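Local coordinates for dual function macrocyclase-peptidase POPB (Galerina marginata, PDB 5N4B), which cleaves peptide bonds after proline and macrocyclises a toxin precursor peptide in the biosynthesis of the amanitin family, at residues Leu148-Ala159 / Ser204-Phe215. The protein carries 1 engineered substitution. Numbering follows the deposited sequence.
Sequences LCKFSPDGKFFA and STIIWTKDSKGF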
ATOM      1  N   LEU A 148      -1.568   9.664  -9.528  1.00  9.90           N
ATOM      2  CA  LEU A 148      -2.353  10.405  -8.553  1.00 11.21           C
ATOM      3  C   LEU A 148      -3.094  11.506  -9.309  1.00  9.46           C
ATOM      4  O   LEU A 148      -2.584  12.015 -10.301  1.00 11.50           O
ATOM      5  CB  LEU A 148      -1.417  11.069  -7.499  1.00 12.86           C
ATOM      6  CG  LEU A 148      -2.050  11.606  -6.262  1.00 19.86           C
ATOM      7  CD1 LEU A 148      -2.594  10.440  -5.476  1.00 20.36           C
ATOM      8  CD2 LEU A 148      -0.988  12.326  -5.427  1.00 27.14           C
ATOM      9  N   CYS A 149      -4.258  11.911  -8.808  1.00  9.59           N
ATOM     10  CA  CYS A 149      -4.974  13.031  -9.391  1.00  9.33           C
ATOM     11  C   CYS A 149      -5.840  13.736  -8.369  1.00 10.14           C
ATOM     12  O   CYS A 149      -6.192  13.187  -7.308  1.00 11.25           O
ATOM     13  CB  CYS A 149      -5.769  12.625 -10.632  1.00 10.47           C
ATOM     14  SG  CYS A 149      -7.157  11.541 -10.289  1.00 13.25           S
ATOM     15  N   LYS A 150      -6.211  14.970  -8.716  1.00  9.92           N
ATOM     16  CA  LYS A 150      -7.002  15.804  -7.801  1.00 10.03           C
ATOM     17  C   LYS A 150      -7.667  16.919  -8.589  1.00 10.37           C
ATOM     18  O   LYS A 150      -6.978  17.751  -9.198  1.00 10.02           O
ATOM     19  CB  LYS A 150      -6.103  16.394  -6.690  1.00 10.30           C
ATOM     20  CG  LYS A 150      -6.879  16.914  -5.479  1.00 12.30           C
ATOM     21  CD  LYS A 150      -7.362  15.702  -4.642  1.00 17.60           C
ATOM     22  CE  LYS A 150      -7.786  15.985  -3.278  1.00 24.61           C
ATOM     23  NZ  LYS A 150      -6.640  16.435  -2.401  1.00 20.91           N
ATOM     24  N   PHE A 151      -8.997  16.978  -8.533  1.00  9.50           N
ATOM     25  CA  PHE A 151      -9.751  18.102  -9.076  1.00  9.80           C
ATOM     26  C   PHE A 151      -9.670  19.291  -8.128  1.00 10.21           C
ATOM     27  O   PHE A 151      -9.658  19.151  -6.903  1.00 11.02           O
ATOM     28  CB  PHE A 151     -11.217  17.731  -9.221  1.00 10.91           C
ATOM     29  CG  PHE A 151     -11.524  16.819 -10.377  1.00 10.46           C
ATOM     30  CD1 PHE A 151     -11.622  17.275 -11.676  1.00 12.33           C
ATOM     31  CD2 PHE A 151     -11.763  15.486 -10.121  1.00 10.55           C
ATOM     32  CE1 PHE A 151     -11.958  16.420 -12.717  1.00 14.63           C
ATOM     33  CE2 PHE A 151     -12.131  14.645 -11.194  1.00 13.19           C
ATOM     34  CZ  PHE A 151     -12.199  15.135 -12.474  1.00 15.07           C
ATOM     35  N   SER A 152      -9.713  20.485  -8.714  1.00 11.81           N
ATOM     36  CA  SER A 152      -9.798  21.696  -7.921  1.00 12.43           C
ATOM     37  C   SER A 152     -11.163  21.792  -7.234  1.00 12.82           C
ATOM     38  O   SER A 152     -12.161  21.232  -7.708  1.00 12.21           O
ATOM     39  CB  SER A 152      -9.556  22.929  -8.769  1.00 12.61           C
ATOM     40  OG  SER A 152     -10.488  23.028  -9.825  1.00 14.06           O
ATOM     41  N   PRO A 153     -11.218  22.517  -6.112  1.00 12.36           N
ATOM     42  CA  PRO A 153     -12.469  22.639  -5.371  1.00 14.89           C
ATOM     43  C   PRO A 153     -13.586  23.224  -6.197  1.00 14.64           C
ATOM     44  O   PRO A 153     -14.743  22.845  -6.041  1.00 14.77           O
ATOM     45  CB  PRO A 153     -12.067  23.537  -4.189  1.00 14.67           C
ATOM     46  CG  PRO A 153     -10.659  23.391  -4.035  1.00 17.19           C
ATOM     47  CD  PRO A 153     -10.071  23.052  -5.362  1.00 15.04           C
ATOM     48  N   ASP A 154     -13.283  24.143  -7.123  1.00 14.40           N
ATOM     49  CA  ASP A 154     -14.307  24.753  -7.968  1.00 14.86           C
ATOM     50  C   ASP A 154     -14.690  23.895  -9.154  1.00 15.08           C
ATOM     51  O   ASP A 154     -15.569  24.310  -9.925  1.00 18.51           O
ATOM     52  CB  ASP A 154     -13.888  26.163  -8.378  1.00 15.26           C
ATOM     53  CG  ASP A 154     -12.720  26.234  -9.328  1.00 17.91           C
ATOM     54  OD1 ASP A 154     -12.237  25.192  -9.756  1.00 16.94           O
ATOM     55  OD2 ASP A 154     -12.316  27.390  -9.691  1.00 21.06           O
ATOM     56  N   GLY A 155     -14.048  22.750  -9.339  1.00 13.60           N
ATOM     57  CA  GLY A 155     -14.409  21.857 -10.406  1.00 16.30           C
ATOM     58  C   GLY A 155     -13.920  22.269 -11.764  1.00 17.66           C
ATOM     59  O   GLY A 155     -14.325  21.629 -12.747  1.00 23.83           O
ATOM     60  N   LYS A 156     -13.118  23.328 -11.873  1.00 14.58           N
ATOM     61  CA  LYS A 156     -12.675  23.832 -13.170  1.00 17.00           C
ATOM     62  C   LYS A 156     -11.426  23.167 -13.688  1.00 14.79           C
ATOM     63  O   LYS A 156     -11.218  23.166 -14.902  1.00 15.30           O
ATOM     64  CB  LYS A 156     -12.453  25.354 -13.102  1.00 18.49           C
ATOM     65  CG  LYS A 156     -13.783  26.081 -12.837  1.00 23.53           C
ATOM     66  CD  LYS A 156     -13.657  27.631 -12.772  1.00 32.13           C
ATOM     67  CE  LYS A 156     -13.396  28.256 -14.153  1.00 53.33           C
ATOM     68  NZ  LYS A 156     -13.377  29.773 -14.105  1.00 61.94           N
ATOM     69  N   PHE A 157     -10.579  22.594 -12.815  1.00 15.17           N
ATOM     70  CA  PHE A 157      -9.295  22.080 -13.222  1.00 15.63           C
ATOM     71  C   PHE A 157      -9.075  20.701 -12.637  1.00 13.51           C
ATOM     72  O   PHE A 157      -9.647  20.339 -11.607  1.00 13.76           O
ATOM     73  CB  PHE A 157      -8.125  23.006 -12.842  1.00 15.94           C
ATOM     74  CG  PHE A 157      -8.127  24.282 -13.613  1.00 19.18           C
ATOM     75  CD1 PHE A 157      -7.800  24.278 -14.934  1.00 21.83           C
ATOM     76  CD2 PHE A 157      -8.558  25.445 -13.036  1.00 24.71           C
ATOM     77  CE1 PHE A 157      -7.817  25.454 -15.676  1.00 28.51           C
ATOM     78  CE2 PHE A 157      -8.571  26.615 -13.781  1.00 27.80           C
ATOM     79  CZ  PHE A 157      -8.220  26.603 -15.069  1.00 27.92           C
ATOM     80  N   PHE A 158      -8.242  19.940 -13.333  1.00 13.01           N
ATOM     81  CA  PHE A 158      -7.878  18.583 -12.963  1.00 11.31           C
ATOM     82  C   PHE A 158      -6.370  18.493 -12.996  1.00 10.93           C
ATOM     83  O   PHE A 158      -5.763  18.651 -14.057  1.00 13.10           O
ATOM     84  CB  PHE A 158      -8.504  17.612 -13.960  1.00 11.67           C
ATOM     85  CG  PHE A 158      -8.156  16.141 -13.756  1.00 12.69           C
ATOM     86  CD1 PHE A 158      -8.661  15.438 -12.663  1.00 11.02           C
ATOM     87  CD2 PHE A 158      -7.374  15.450 -14.663  1.00 12.55           C
ATOM     88  CE1 PHE A 158      -8.425  14.098 -12.532  1.00 11.21           C
ATOM     89  CE2 PHE A 158      -7.134  14.107 -14.508  1.00 10.12           C
ATOM     90  CZ  PHE A 158      -7.610  13.444 -13.451  1.00 10.81           C
ATOM     91  N   ALA A 159      -5.761  18.253 -11.856  1.00 11.39           N
ATOM     92  CA  ALA A 159      -4.314  18.074 -11.754  1.00 11.01           C
ATOM     93  C   ALA A 159      -4.010  16.583 -11.721  1.00 11.85           C
ATOM     94  O   ALA A 159      -4.727  15.826 -11.069  1.00 10.98           O
ATOM     95  CB  ALA A 159      -3.780  18.744 -10.501  1.00 12.74           C
ATOM     96  N   SER A 204       4.043  12.991  -1.674  1.00 14.45           N
ATOM     97  CA  SER A 204       2.960  13.721  -1.021  1.00 14.03           C
ATOM     98  C   SER A 204       1.699  13.612  -1.864  1.00 14.09           C
ATOM     99  O   SER A 204       1.709  13.067  -2.960  1.00 16.07           O
ATOM    100  CB  SER A 204       3.305  15.205  -0.752  1.00 16.21           C
ATOM    101  OG  SER A 204       3.085  16.054  -1.898  1.00 13.75           O
ATOM    102  N   THR A 205       0.617  14.116  -1.293  1.00 14.31           N
ATOM    103  CA  THR A 205      -0.632  14.338  -2.009  1.00 17.53           C
ATOM    104  C   THR A 205      -0.554  15.661  -2.789  1.00 17.73           C
ATOM    105  O   THR A 205       0.383  16.449  -2.626  1.00 15.11           O
ATOM    106  CB  THR A 205      -1.788  14.381  -0.987  1.00 15.44           C
ATOM    107  OG1 THR A 205      -1.452  15.262   0.082  1.00 24.81           O
ATOM    108  CG2 THR A 205      -2.046  12.979  -0.431  1.00 25.44           C
ATOM    109  N   ILE A 206      -1.562  15.892  -3.630  1.00 13.02           N
ATOM    110  CA  ILE A 206      -1.793  17.182  -4.277  1.00 12.57           C
ATOM    111  C   ILE A 206      -2.913  17.862  -3.509  1.00 11.91           C
ATOM    112  O   ILE A 206      -4.027  17.319  -3.432  1.00 12.12           O
ATOM    113  CB  ILE A 206      -2.187  16.994  -5.746  1.00 12.90           C
ATOM    114  CG1 ILE A 206      -1.051  16.354  -6.549  1.00 12.73           C
ATOM    115  CG2 ILE A 206      -2.652  18.286  -6.371  1.00 14.20           C
ATOM    116  CD1 ILE A 206      -1.403  15.913  -7.888  1.00 18.41           C
ATOM    117  N   ILE A 207      -2.645  19.080  -2.987  1.00 10.70           N
ATOM    118  CA  ILE A 207      -3.576  19.780  -2.094  1.00 12.37           C
ATOM    119  C   ILE A 207      -3.907  21.150  -2.676  1.00 12.58           C
ATOM    120  O   ILE A 207      -3.111  22.080  -2.602  1.00 12.31           O
ATOM    121  CB  ILE A 207      -2.996  19.897  -0.688  1.00 12.12           C
ATOM    122  CG1 ILE A 207      -2.760  18.510  -0.097  1.00 12.75           C
ATOM    123  CG2 ILE A 207      -3.912  20.705   0.217  1.00 16.39           C
ATOM    124  CD1 ILE A 207      -3.997  17.727   0.213  1.00 13.39           C
ATOM    125  N   TRP A 208      -5.095  21.298  -3.240  1.00 11.68           N
ATOM    126  CA  TRP A 208      -5.519  22.587  -3.743  1.00 11.40           C
ATOM    127  C   TRP A 208      -5.832  23.546  -2.614  1.00 13.76           C
ATOM    128  O   TRP A 208      -6.372  23.166  -1.573  1.00 13.42           O
ATOM    129  CB  TRP A 208      -6.791  22.438  -4.564  1.00 11.36           C
ATOM    130  CG  TRP A 208      -6.595  21.792  -5.946  1.00 12.37           C
ATOM    131  CD1 TRP A 208      -6.627  20.447  -6.246  1.00 12.51           C
ATOM    132  CD2 TRP A 208      -6.357  22.473  -7.186  1.00 12.76           C
ATOM    133  NE1 TRP A 208      -6.399  20.254  -7.587  1.00 11.37           N
ATOM    134  CE2 TRP A 208      -6.230  21.472  -8.187  1.00 12.48           C
ATOM    135  CE3 TRP A 208      -6.224  23.815  -7.562  1.00 11.83           C
ATOM    136  CZ2 TRP A 208      -6.014  21.771  -9.512  1.00 12.35           C
ATOM    137  CZ3 TRP A 208      -5.982  24.110  -8.900  1.00 15.15           C
ATOM    138  CH2 TRP A 208      -5.881  23.109  -9.854  1.00 14.83           C
ATOM    139  N   THR A 209      -5.534  24.822  -2.854  1.00 12.78           N
ATOM    140  CA  THR A 209      -6.117  25.856  -2.036  1.00 13.57           C
ATOM    141  C   THR A 209      -7.596  26.015  -2.396  1.00 13.37           C
ATOM    142  O   THR A 209      -8.034  25.705  -3.520  1.00 14.42           O
ATOM    143  CB  THR A 209      -5.337  27.159  -2.166  1.00 15.16           C
ATOM    144  OG1 THR A 209      -5.157  27.494  -3.548  1.00 17.26           O
ATOM    145  CG2 THR A 209      -3.975  27.049  -1.478  1.00 19.16           C
ATOM    146  N   LYS A 210      -8.382  26.453  -1.409  1.00 15.17           N
ATOM    147  CA  LYS A 210      -9.826  26.476  -1.554  1.00 16.31           C
ATOM    148  C   LYS A 210     -10.319  27.579  -2.479  1.00 19.04           C
ATOM    149  O   LYS A 210     -11.495  27.565  -2.873  1.00 19.30           O
ATOM    150  CB  LYS A 210     -10.513  26.513  -0.193  1.00 17.95           C
ATOM    151  CG  LYS A 210     -10.868  25.185   0.414  1.00 25.60           C
ATOM    152  CD  LYS A 210      -9.808  24.135   0.283  1.00 20.37           C
ATOM    153  CE  LYS A 210     -10.280  22.841   1.008  1.00 22.01           C
ATOM    154  NZ  LYS A 210      -9.305  21.700   0.937  1.00 21.02           N
ATOM    155  N   ASP A 211      -9.435  28.495  -2.865  1.00 16.71           N
ATOM    156  CA  ASP A 211      -9.700  29.459  -3.916  1.00 16.87           C
ATOM    157  C   ASP A 211      -9.466  28.910  -5.327  1.00 17.97           C
ATOM    158  O   ASP A 211      -9.654  29.641  -6.303  1.00 20.07           O
ATOM    159  CB  ASP A 211      -8.855  30.717  -3.656  1.00 20.07           C
ATOM    160  CG  ASP A 211      -7.342  30.417  -3.624  1.00 24.33           C
ATOM    161  OD1 ASP A 211      -6.943  29.337  -4.108  1.00 20.52           O
ATOM    162  OD2 ASP A 211      -6.555  31.231  -3.040  1.00 28.35           O
ATOM    163  N   SER A 212      -9.023  27.652  -5.430  1.00 15.74           N
ATOM    164  CA  SER A 212      -8.760  26.968  -6.696  1.00 16.89           C
ATOM    165  C   SER A 212      -7.704  27.636  -7.552  1.00 18.21           C
ATOM    166  O   SER A 212      -7.599  27.349  -8.755  1.00 18.38           O
ATOM    167  CB  SER A 212     -10.031  26.759  -7.508  1.00 16.07           C
ATOM    168  OG  SER A 212     -10.970  25.915  -6.839  1.00 16.50           O
ATOM    169  N   LYS A 213      -6.845  28.448  -6.951  1.00 18.18           N
ATOM    170  CA  LYS A 213      -5.838  29.135  -7.745  1.00 19.24           C
ATOM    171  C   LYS A 213      -4.602  28.285  -7.978  1.00 17.81           C
ATOM    172  O   LYS A 213      -3.807  28.586  -8.868  1.00 18.81           O
ATOM    173  CB  LYS A 213      -5.421  30.433  -7.023  1.00 22.28           C
ATOM    174  CG  LYS A 213      -6.531  31.462  -6.887  1.00 26.51           C
ATOM    175  CD  LYS A 213      -5.993  32.707  -6.207  1.00 38.89           C
ATOM    176  CE  LYS A 213      -6.995  33.865  -6.224  1.00 43.62           C
ATOM    177  NZ  LYS A 213      -6.500  34.931  -5.281  1.00 47.76           N
ATOM    178  N   GLY A 214      -4.408  27.255  -7.172  1.00 16.55           N
ATOM    179  CA  GLY A 214      -3.174  26.497  -7.243  1.00 14.31           C
ATOM    180  C   GLY A 214      -3.226  25.365  -6.243  1.00 14.26           C
ATOM    181  O   GLY A 214      -4.204  25.194  -5.511  1.00 13.44           O
ATOM    182  N   PHE A 215      -2.115  24.651  -6.171  1.00 13.92           N
ATOM    183  CA  PHE A 215      -2.018  23.511  -5.291  1.00 12.18           C
ATOM    184  C   PHE A 215      -0.639  23.341  -4.706  1.00 12.85           C
ATOM    185  O   PHE A 215       0.376  23.741  -5.276  1.00 13.64           O
ATOM    186  CB  PHE A 215      -2.432  22.207  -6.004  1.00 12.93           C
ATOM    187  CG  PHE A 215      -1.709  21.943  -7.289  1.00 12.81           C
ATOM    188  CD1 PHE A 215      -0.454  21.359  -7.279  1.00 14.29           C
ATOM    189  CD2 PHE A 215      -2.282  22.263  -8.504  1.00 13.80           C
ATOM    190  CE1 PHE A 215       0.237  21.121  -8.482  1.00 16.12           C
ATOM    191  CE2 PHE A 215      -1.586  22.034  -9.683  1.00 15.76           C
ATOM    192  CZ  PHE A 215      -0.329  21.486  -9.653  1.00 14.99           C
TER
HETATM  193  O   HOH W   1      -7.130  19.236  -2.784  1.00 10.33           O
HETATM  194  O   HOH W   2     -10.133  28.052 -10.680  1.00 28.02           O
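The indole of W208 lies flat against S152: CB of S152 stands 3.5 Å from the centroid of the six-membered ring and only 5° off its normal, a CH-pi contact, while CD2 of F215, in the same hairpin as W208, sits over the opposite face, offset toward the rim. At the ring edge, NE1 of W208 donates to O of K150 at 3.0 Å, 13° out of the indole plane, which fixes the ring's rotation. That oxygen also takes the backbone N of A159, and the two donors arrive from opposite faces of the carbonyl plane. K150 runs past W208 in the reverse direction, its chain bent at chi2 and again at chi4, and NZ bonds to O of I206 at 2.9 Å; a water bridges NZ to the backbone N of W208. Where the two type I turns meet, OG of S212 accepts from the backbone N of D154 (2.9 Å), and P153 CD packs 3.4 Å from W208 CB. F151, whose side chain starts out away from 204-215, packs on the bound peptide and bonds to it through its backbone. The contact thus joins adjacent four-stranded blades of the beta-propeller through their first hairpins, 144-151/157-164 and 207-208/214-219, with I172 of strand 170-176 against I206 and F215.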